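Local coordinates for trichosurin (Trichosurus vulpecula, PDB 2RA6), which probably binds and carries small hydrophobic molecules in milk whey, as a dimeric secreted lipocalin whose barrel holds 4-ethylphenol in this crystal, at residues K140-E144 and I157-S161. The protein carries 1 engineered substitution. Numbering follows the deposited sequence.
Sequences KKRFE and ILDIS
Two carboxylates of like charge face each other here, E144 OE2 lying 4.4 Å from D159 OD2, with water 1 between them donating to both oxygens at 2.7 Å. Part of the charge is offset by K140, whose chi1 m, chi2 t, chi3 m, chi4 t chain brings NZ to 2.9 Å from D159 OD2 in a hydrogen-bonded salt bridge; NZ also hydrogen-bonds to N134 OD1. D159 uses its other oxygen on its own segment: OD1 accepts from S161 N at 2.9 Å, which defines an Asx turn, and from S161 OG at 2.6 Å. Helical segment 140-144 and strand 157-159 run nearly antiparallel, at 162° and 10.8 Å between axes. CA pairs K140-D159 (8.6 Å) and E144-I157 (7.1 Å) set the register, so four residue steps along the helix match two along the strand. At the I157 end the contact is apolar, E144 CG meeting I157 CG2 at 3.6 Å, while L158 points away. Backbone hydrogen bonds of L158 with L33 and of I160 with V31 tie 157-161 to strand 29-35, where K140 and F143 pack on V32. This is the lipocalin arrangement of a C-terminal helix packed outside the beta-barrel, followed by a short strand added beside the first.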
loop_
_atom_site.group_PDB
_atom_site.type_symbol
_atom_site.label_atom_id
_atom_site.label_comp_id
_atom_site.label_asym_id
_atom_site.label_seq_id
_atom_site.Cartn_x
_atom_site.Cartn_y
_atom_site.Cartn_z
ATOM N N LYS B 140 -15.659 -10.686 9.403
ATOM C CA LYS B 140 -14.343 -11.009 9.946
ATOM C C LYS B 140 -13.635 -12.068 9.105
ATOM O O LYS B 140 -12.428 -11.972 8.869
ATOM C CB LYS B 140 -14.451 -11.458 11.411
ATOM C CG LYS B 140 -14.896 -10.331 12.332
ATOM C CD LYS B 140 -14.657 -10.627 13.811
ATOM C CE LYS B 140 -15.516 -11.759 14.322
ATOM N NZ LYS B 140 -15.356 -11.897 15.800
ATOM N N LYS B 141 -14.389 -13.059 8.636
ATOM C CA LYS B 141 -13.825 -14.129 7.814
ATOM C C LYS B 141 -13.214 -13.584 6.529
ATOM O O LYS B 141 -12.108 -13.969 6.143
ATOM C CB LYS B 141 -14.903 -15.160 7.465
ATOM C CG LYS B 141 -14.396 -16.321 6.617
ATOM C CD LYS B 141 -15.536 -17.248 6.212
ATOM C CE LYS B 141 -15.029 -18.420 5.389
ATOM N NZ LYS B 141 -14.111 -19.281 6.182
ATOM N N ARG B 142 -13.940 -12.693 5.865
ATOM C CA ARG B 142 -13.461 -12.107 4.616
ATOM C C ARG B 142 -12.197 -11.277 4.860
ATOM O O ARG B 142 -11.228 -11.376 4.108
ATOM C CB ARG B 142 -14.564 -11.245 3.998
ATOM C CG ARG B 142 -14.222 -10.649 2.641
ATOM C CD ARG B 142 -15.405 -9.862 2.083
ATOM N NE ARG B 142 -15.875 -8.852 3.028
ATOM C CZ ARG B 142 -16.873 -8.005 2.794
ATOM N NH1 ARG B 142 -17.521 -8.037 1.637
ATOM N NH2 ARG B 142 -17.227 -7.126 3.722
ATOM N N PHE B 143 -12.210 -10.480 5.924
ATOM C CA PHE B 143 -11.065 -9.643 6.270
ATOM C C PHE B 143 -9.841 -10.513 6.523
ATOM O O PHE B 143 -8.752 -10.259 5.997
ATOM C CB PHE B 143 -11.379 -8.840 7.535
ATOM C CG PHE B 143 -10.226 -8.015 8.050
ATOM C CD1 PHE B 143 -9.929 -6.775 7.495
ATOM C CD2 PHE B 143 -9.469 -8.463 9.127
ATOM C CE1 PHE B 143 -8.889 -5.988 8.014
ATOM C CE2 PHE B 143 -8.433 -7.693 9.653
ATOM C CZ PHE B 143 -8.144 -6.456 9.098
ATOM N N GLU B 144 -10.026 -11.545 7.337
ATOM C CA GLU B 144 -8.939 -12.455 7.683
ATOM C C GLU B 144 -8.409 -13.244 6.489
ATOM O O GLU B 144 -7.197 -13.407 6.342
ATOM C CB GLU B 144 -9.404 -13.386 8.807
ATOM C CG GLU B 144 -9.423 -12.669 10.154
ATOM C CD GLU B 144 -10.304 -13.335 11.189
ATOM O OE1 GLU B 144 -10.411 -14.578 11.177
ATOM O OE2 GLU B 144 -10.878 -12.605 12.030
ATOM N N ILE B 157 -2.946 -12.435 12.819
ATOM C CA ILE B 157 -4.249 -11.792 12.914
ATOM C C ILE B 157 -4.667 -11.853 14.377
ATOM O O ILE B 157 -4.602 -12.912 15.006
ATOM C CB ILE B 157 -5.302 -12.538 12.071
ATOM C CG1 ILE B 157 -4.937 -12.461 10.591
ATOM C CG2 ILE B 157 -6.686 -11.942 12.327
ATOM C CD1 ILE B 157 -5.760 -13.383 9.707
ATOM N N LEU B 158 -5.076 -10.717 14.925
ATOM C CA LEU B 158 -5.517 -10.662 16.308
ATOM C C LEU B 158 -6.946 -10.151 16.380
ATOM O O LEU B 158 -7.202 -8.982 16.113
ATOM C CB LEU B 158 -4.612 -9.744 17.128
ATOM C CG LEU B 158 -3.142 -10.160 17.222
ATOM C CD1 LEU B 158 -2.373 -9.144 18.055
ATOM C CD2 LEU B 158 -3.048 -11.547 17.850
ATOM N N ASP B 159 -7.874 -11.038 16.722
ATOM C CA ASP B 159 -9.276 -10.660 16.859
ATOM C C ASP B 159 -9.369 -10.189 18.305
ATOM O O ASP B 159 -9.335 -11.007 19.223
ATOM C CB ASP B 159 -10.169 -11.885 16.660
ATOM C CG ASP B 159 -11.647 -11.558 16.763
ATOM O OD1 ASP B 159 -11.995 -10.577 17.448
ATOM O OD2 ASP B 159 -12.462 -12.296 16.171
ATOM N N ILE B 160 -9.472 -8.884 18.526
ATOM C CA ILE B 160 -9.523 -8.400 19.898
ATOM C C ILE B 160 -10.926 -8.256 20.468
ATOM O O ILE B 160 -11.099 -7.765 21.583
ATOM C CB ILE B 160 -8.792 -7.061 20.058
ATOM C CG1 ILE B 160 -9.497 -5.986 19.238
ATOM C CG2 ILE B 160 -7.330 -7.213 19.646
ATOM C CD1 ILE B 160 -9.051 -4.581 19.584
ATOM N N SER B 161 -11.928 -8.687 19.708
ATOM C CA SER B 161 -13.305 -8.610 20.181
ATOM C C SER B 161 -13.463 -9.588 21.337
ATOM O O SER B 161 -14.388 -9.475 22.139
ATOM C CB SER B 161 -14.279 -8.996 19.065
ATOM O OG SER B 161 -14.174 -10.379 18.766
HETATM O O HOH W 1 -11.823 -13.961 14.171
#